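Local coordinates for thioredoxin-like protein (Klebsiella pneumoniae subsp. pneumoniae MGH 78578, PDB 3TY1) that is of uncertain function but, as a member of the galactose mutarotase (aldose 1-epimerase-like) superfamily, probably binds carbohydrate, at residues A[131-136]-A[327-332]; A[301-306]-A[310-315]. All coordinates share one frame; numbering follows the deposited sequence.

Contact 1: A[131-136]-A[327-332]. With SO4 (sulfate ion), chain L.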
loop_
_atom_site.group_PDB
_atom_site.type_symbol
_atom_site.label_atom_id
_atom_site.label_comp_id
_atom_site.label_asym_id
_atom_site.label_seq_id
_atom_site.Cartn_x
_atom_site.Cartn_y
_atom_site.Cartn_z
ATOM N N GLN A 131 -8.282 -7.004 -16.260
ATOM C CA GLN A 131 -8.063 -6.215 -15.027
ATOM C C GLN A 131 -9.153 -6.398 -13.997
ATOM O O GLN A 131 -10.298 -6.675 -14.335
ATOM C CB GLN A 131 -7.925 -4.713 -15.373
ATOM C CG GLN A 131 -9.185 -3.866 -15.320
ATOM C CD GLN A 131 -8.886 -2.362 -15.399
ATOM O OE1 GLN A 131 -8.164 -1.909 -16.276
ATOM N NE2 GLN A 131 -9.454 -1.598 -14.479
ATOM N N ILE A 132 -8.798 -6.173 -12.740
ATOM C CA ILE A 132 -9.773 -6.292 -11.660
ATOM C C ILE A 132 -10.400 -4.932 -11.433
ATOM O O ILE A 132 -9.710 -3.991 -11.083
ATOM C CB ILE A 132 -9.140 -6.770 -10.358
ATOM C CG1 ILE A 132 -8.484 -8.146 -10.528
ATOM C CG2 ILE A 132 -10.210 -6.871 -9.259
ATOM C CD1 ILE A 132 -7.589 -8.567 -9.326
ATOM N N TYR A 133 -11.708 -4.844 -11.615
ATOM C CA TYR A 133 -12.478 -3.683 -11.222
ATOM C C TYR A 133 -12.899 -3.957 -9.810
ATOM O O TYR A 133 -13.720 -4.824 -9.579
ATOM C CB TYR A 133 -13.709 -3.539 -12.112
ATOM C CG TYR A 133 -13.362 -3.056 -13.492
ATOM C CD1 TYR A 133 -13.239 -1.701 -13.752
ATOM C CD2 TYR A 133 -13.149 -3.964 -14.536
ATOM C CE1 TYR A 133 -12.917 -1.236 -15.015
ATOM C CE2 TYR A 133 -12.834 -3.523 -15.811
ATOM C CZ TYR A 133 -12.712 -2.160 -16.045
ATOM O OH TYR A 133 -12.400 -1.717 -17.290
ATOM N N THR A 134 -12.334 -3.214 -8.871
ATOM C CA THR A 134 -12.511 -3.471 -7.457
ATOM C C THR A 134 -13.808 -2.862 -6.927
ATOM O O THR A 134 -14.326 -1.902 -7.487
ATOM C CB THR A 134 -11.290 -2.978 -6.684
ATOM O OG1 THR A 134 -11.099 -1.581 -6.952
ATOM C CG2 THR A 134 -10.036 -3.779 -7.130
ATOM N N LEU A 135 -14.307 -3.443 -5.839
ATOM C CA LEU A 135 -15.574 -3.068 -5.241
ATOM C C LEU A 135 -15.720 -1.561 -5.008
ATOM O O LEU A 135 -14.998 -0.956 -4.190
ATOM C CB LEU A 135 -15.769 -3.790 -3.887
ATOM C CG LEU A 135 -17.052 -3.468 -3.099
ATOM C CD1 LEU A 135 -18.326 -3.798 -3.893
ATOM C CD2 LEU A 135 -17.061 -4.269 -1.786
ATOM N N HIS A 136 -16.681 -0.974 -5.690
ATOM C CA HIS A 136 -17.097 0.426 -5.455
ATOM C C HIS A 136 -16.093 1.503 -5.786
ATOM O O HIS A 136 -16.188 2.622 -5.269
ATOM C CB HIS A 136 -17.663 0.606 -4.012
ATOM C CG HIS A 136 -18.974 -0.074 -3.820
ATOM N ND1 HIS A 136 -19.922 -0.123 -4.817
ATOM C CD2 HIS A 136 -19.523 -0.699 -2.742
ATOM C CE1 HIS A 136 -20.988 -0.764 -4.379
ATOM N NE2 HIS A 136 -20.780 -1.116 -3.122
ATOM N N ILE A 327 -22.025 -5.590 -16.395
ATOM C CA ILE A 327 -23.504 -5.571 -16.497
ATOM C C ILE A 327 -24.016 -4.156 -16.707
ATOM O O ILE A 327 -24.863 -3.924 -17.583
ATOM C CB ILE A 327 -24.156 -6.254 -15.280
ATOM C CG1 ILE A 327 -24.010 -7.773 -15.440
ATOM C CG2 ILE A 327 -25.615 -5.861 -15.126
ATOM C CD1 ILE A 327 -24.042 -8.552 -14.156
ATOM N N GLU A 328 -23.457 -3.201 -15.959
ATOM C CA GLU A 328 -23.863 -1.786 -16.078
ATOM C C GLU A 328 -23.561 -1.185 -17.460
ATOM O O GLU A 328 -24.331 -0.337 -17.938
ATOM C CB GLU A 328 -23.276 -0.936 -14.960
ATOM C CG GLU A 328 -23.759 -1.384 -13.592
ATOM C CD GLU A 328 -25.252 -1.224 -13.390
ATOM O OE1 GLU A 328 -25.739 -0.070 -13.467
ATOM O OE2 GLU A 328 -25.952 -2.250 -13.187
ATOM N N ARG A 329 -22.492 -1.634 -18.109
ATOM C CA ARG A 329 -22.223 -1.233 -19.503
ATOM C C ARG A 329 -23.228 -1.877 -20.467
ATOM O O ARG A 329 -23.813 -1.197 -21.327
ATOM C CB ARG A 329 -20.827 -1.666 -19.940
ATOM C CG ARG A 329 -19.692 -0.839 -19.364
ATOM C CD ARG A 329 -18.414 -1.620 -19.506
ATOM N NE ARG A 329 -17.262 -0.938 -18.945
ATOM C CZ ARG A 329 -16.041 -1.461 -18.865
ATOM N NH1 ARG A 329 -15.768 -2.693 -19.316
ATOM N NH2 ARG A 329 -15.073 -0.747 -18.308
ATOM N N LYS A 330 -23.403 -3.192 -20.314
ATOM C CA LYS A 330 -24.297 -3.993 -21.170
ATOM C C LYS A 330 -25.693 -3.400 -21.127
ATOM O O LYS A 330 -26.287 -3.172 -22.150
ATOM C CB LYS A 330 -24.335 -5.458 -20.698
ATOM C CG LYS A 330 -24.925 -6.473 -21.685
ATOM C CD LYS A 330 -23.835 -7.053 -22.609
ATOM C CE LYS A 330 -24.374 -8.130 -23.561
ATOM N NZ LYS A 330 -25.448 -7.588 -24.413
ATOM N N GLN A 331 -26.188 -3.084 -19.933
ATOM C CA GLN A 331 -27.526 -2.510 -19.781
ATOM C C GLN A 331 -27.580 -0.968 -19.921
ATOM O O GLN A 331 -28.597 -0.369 -19.607
ATOM C CB GLN A 331 -28.189 -3.015 -18.494
ATOM C CG GLN A 331 -28.162 -4.544 -18.425
ATOM C CD GLN A 331 -29.057 -5.114 -17.362
ATOM O OE1 GLN A 331 -29.363 -4.466 -16.367
ATOM N NE2 GLN A 331 -29.498 -6.347 -17.575
ATOM N N LYS A 332 -26.495 -0.353 -20.408
ATOM C CA LYS A 332 -26.455 1.057 -20.825
ATOM C C LYS A 332 -26.674 2.097 -19.732
ATOM O O LYS A 332 -27.181 3.176 -20.010
ATOM C CB LYS A 332 -27.458 1.314 -21.976
ATOM C CG LYS A 332 -27.389 0.357 -23.129
ATOM C CD LYS A 332 -26.030 0.335 -23.801
ATOM C CE LYS A 332 -26.151 -0.239 -25.233
ATOM N NZ LYS A 332 -24.829 -0.693 -25.759
HETATM S S SO4 L . -22.388 -3.415 -0.476
HETATM O O1 SO4 L . -22.053 -3.385 0.951
HETATM O O2 SO4 L . -23.830 -3.695 -0.662
HETATM O O3 SO4 L . -22.063 -2.137 -1.116
HETATM O O4 SO4 L . -21.589 -4.465 -1.110
#
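Tyr133 and Arg329 meet through two flat groups set at right angles: the guanidinium plane stands 90° to the phenol ring and takes the hydroxyl at its edge. One face of the Tyr133 ring carries the amide nitrogen of Gln131, placed off-centre, and the ring also packs edge-to-face with Trp121. This is a small surface contact in a galactose mutarotase-like supersandwich, joining strand 131-133 to the short helix 325-330. It rests on one hydrogen bond, from Arg329 NH2 to Tyr133 OH at 3.0 Å with an N-H...O angle of 156°. Extended from CG to NE, the arginine chain carries the guanidinium away from the helix to the phenol. Tyr133 OH is also hydrogen-bonded to Asp129 OD2 and, weakly, to another sulfate. Behind Arg329, a Schellman motif with Lys332 at C-prime in positive phi ends the helix (Lys332 N to Arg329 O, Arg333 N to Glu328 O). Further along the other segment, the His136 ring has Leu135 CD1 3.5 Å above one face, near the ring's margin, and meets Trp106 edge-to-face. A sulfate, probably from the crystallisation liquor and also bound by His211, lies at the edge of the imidazole: His136 NE2 donates to sulfate O3 at 2.6 Å, with an N-H...O angle of 155°.

Contact 2: A[301-306]-A[310-315]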
loop_
_atom_site.group_PDB
_atom_site.type_symbol
_atom_site.label_atom_id
_atom_site.label_comp_id
_atom_site.label_asym_id
_atom_site.label_seq_id
_atom_site.Cartn_x
_atom_site.Cartn_y
_atom_site.Cartn_z
ATOM N N TRP A 301 -30.492 -1.417 0.151
ATOM C CA TRP A 301 -29.667 -2.476 0.698
ATOM C C TRP A 301 -30.236 -2.745 2.087
ATOM O O TRP A 301 -30.195 -1.866 2.922
ATOM C CB TRP A 301 -28.181 -1.999 0.751
ATOM C CG TRP A 301 -27.237 -2.882 1.462
ATOM C CD1 TRP A 301 -27.114 -4.236 1.325
ATOM C CD2 TRP A 301 -26.248 -2.483 2.427
ATOM N NE1 TRP A 301 -26.115 -4.701 2.151
ATOM C CE2 TRP A 301 -25.547 -3.647 2.809
ATOM C CE3 TRP A 301 -25.857 -1.245 2.969
ATOM C CZ2 TRP A 301 -24.518 -3.625 3.774
ATOM C CZ3 TRP A 301 -24.798 -1.212 3.884
ATOM C CH2 TRP A 301 -24.149 -2.409 4.276
ATOM N N LYS A 302 -30.828 -3.924 2.290
ATOM C CA LYS A 302 -31.428 -4.292 3.574
ATOM C C LYS A 302 -30.494 -5.318 4.202
ATOM O O LYS A 302 -30.561 -6.494 3.896
ATOM C CB LYS A 302 -32.823 -4.878 3.408
ATOM C CG LYS A 302 -33.757 -3.958 2.626
ATOM C CD LYS A 302 -35.195 -4.538 2.541
ATOM C CE LYS A 302 -36.032 -4.217 3.756
ATOM N NZ LYS A 302 -37.506 -4.460 3.487
ATOM N N ASN A 303 -29.629 -4.849 5.080
ATOM C CA ASN A 303 -28.609 -5.702 5.706
ATOM C C ASN A 303 -29.004 -5.890 7.162
ATOM O O ASN A 303 -28.298 -5.431 8.072
ATOM C CB ASN A 303 -27.219 -5.068 5.512
ATOM C CG ASN A 303 -26.073 -6.070 5.700
ATOM O OD1 ASN A 303 -25.535 -6.571 4.735
ATOM N ND2 ASN A 303 -25.735 -6.391 6.952
ATOM N N THR A 304 -30.134 -6.576 7.368
ATOM C CA THR A 304 -30.705 -6.739 8.707
ATOM C C THR A 304 -30.207 -8.023 9.376
ATOM O O THR A 304 -30.989 -8.835 9.872
ATOM C CB THR A 304 -32.228 -6.629 8.675
ATOM O OG1 THR A 304 -32.731 -7.530 7.680
ATOM C CG2 THR A 304 -32.610 -5.182 8.336
ATOM N N ASP A 305 -28.877 -8.161 9.437
ATOM C CA ASP A 305 -28.234 -9.304 10.070
ATOM C C ASP A 305 -28.035 -8.945 11.576
ATOM O O ASP A 305 -28.718 -8.049 12.109
ATOM C CB ASP A 305 -26.914 -9.666 9.321
ATOM C CG ASP A 305 -26.509 -11.149 9.488
ATOM O OD1 ASP A 305 -25.963 -11.484 10.531
ATOM O OD2 ASP A 305 -26.755 -11.985 8.593
ATOM N N THR A 306 -27.110 -9.611 12.269
ATOM C CA THR A 306 -26.935 -9.376 13.692
ATOM C C THR A 306 -26.269 -8.006 13.869
ATOM O O THR A 306 -25.638 -7.442 12.935
ATOM C CB THR A 306 -26.066 -10.472 14.400
ATOM O OG1 THR A 306 -24.682 -10.226 14.118
ATOM C CG2 THR A 306 -26.448 -11.905 14.001
ATOM N N GLY A 310 -23.574 -6.638 11.266
ATOM C CA GLY A 310 -23.985 -5.455 10.499
ATOM C C GLY A 310 -25.499 -5.404 10.450
ATOM O O GLY A 310 -26.136 -6.283 9.868
ATOM N N TYR A 311 -26.065 -4.457 11.198
ATOM C CA TYR A 311 -27.520 -4.203 11.185
ATOM C C TYR A 311 -27.653 -2.790 10.627
ATOM O O TYR A 311 -27.466 -1.798 11.333
ATOM C CB TYR A 311 -28.122 -4.347 12.578
ATOM C CG TYR A 311 -29.643 -4.211 12.583
ATOM C CD1 TYR A 311 -30.435 -5.144 11.919
ATOM C CD2 TYR A 311 -30.262 -3.128 13.190
ATOM C CE1 TYR A 311 -31.839 -5.039 11.911
ATOM C CE2 TYR A 311 -31.688 -3.000 13.202
ATOM C CZ TYR A 311 -32.465 -3.953 12.537
ATOM O OH TYR A 311 -33.833 -3.851 12.492
ATOM N N VAL A 312 -27.903 -2.713 9.325
ATOM C CA VAL A 312 -27.829 -1.465 8.624
ATOM C C VAL A 312 -28.614 -1.532 7.314
ATOM O O VAL A 312 -28.819 -2.613 6.746
ATOM C CB VAL A 312 -26.301 -1.124 8.342
ATOM C CG1 VAL A 312 -25.624 -2.261 7.604
ATOM C CG2 VAL A 312 -26.119 0.216 7.635
ATOM N N THR A 313 -29.077 -0.372 6.863
ATOM C CA THR A 313 -29.689 -0.271 5.559
ATOM C C THR A 313 -29.017 0.822 4.760
ATOM O O THR A 313 -28.619 1.877 5.287
ATOM C CB THR A 313 -31.246 -0.016 5.642
ATOM O OG1 THR A 313 -31.822 -0.062 4.316
ATOM C CG2 THR A 313 -31.545 1.323 6.272
ATOM N N GLY A 314 -28.880 0.564 3.473
ATOM C CA GLY A 314 -28.341 1.551 2.531
ATOM C C GLY A 314 -29.450 2.093 1.700
ATOM O O GLY A 314 -30.260 1.297 1.154
ATOM N N ILE A 315 -29.528 3.421 1.592
ATOM C CA ILE A 315 -30.435 4.105 0.622
ATOM C C ILE A 315 -29.449 4.701 -0.349
ATOM O O ILE A 315 -28.713 5.613 0.014
ATOM C CB ILE A 315 -31.266 5.198 1.268
ATOM C CG1 ILE A 315 -32.155 4.607 2.369
ATOM C CG2 ILE A 315 -32.131 5.885 0.205
ATOM C CD1 ILE A 315 -33.018 5.671 3.106
#
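Trp301 lies obliquely over the opposite strand, its CE3 3.6 Å from Gly314 N and close to Gly314 CA, an approach possible because Gly314 has no side chain. With CG anti to the backbone N (chi1 171°), the indole swings along the hairpin until CH2 rests 3.6 Å from Val312 CG1. The same methyl touches Asn303 CB, which itself sits 3.3 Å above one face of the indole, away from its middle; Trp301, Asn303 and Val312 thus interlock on one face of an antiparallel beta hairpin. On the other face Tyr311 crosses Thr304 at a slant, with Tyr311 CE1 3.6 Å from Thr304 CB, while Tyr311 OH is hydrogen-bonded to Gln250 O. Thr313 turns OG1 back onto its partner strand: it donates to Trp301 O at 2.8 Å from above the carbonyl plane, while Gly314 N takes a lone pair in that plane, so one buried carbonyl is gripped twice. Near the turn, the amide of Asn303 keeps Gly310 O in its own plane, ND2 to O 2.9 Å, although the donor stands above the carbonyl plane; its OD1 is bound by Lys171 of the third subunit. Thr306 O closes the turn by accepting from Gly310 N at 2.8 Å. In the sheet, strand 259-265 pairs with the outer side of strand 297-304 and strand 204-214 with that of strand 311-318, while Phe170 of the third subunit packs on Trp301 and Asn303.

The two contacts have centres 23 Å apart and do not touch, with nearest atoms about 8 Å from each other, yet the chain runs almost directly from one to the other: strand 311-318 of contact 2 is followed by helix 325-330, which carries Arg329 of contact 1. The sulfate bound by His136 lies between 131-136 and the hairpin of contact 2; Trp301 NE1 is 3.8 Å from sulfate O2 without a bond, being hydrogen-bonded to Glu258 OE1 instead. His211, from strand 204-214, meets the rings of both His136 and Trp301. This grouping of His136, His211 and Trp301 at the sulfate is consistent with, but does not prove, a carbohydrate pocket.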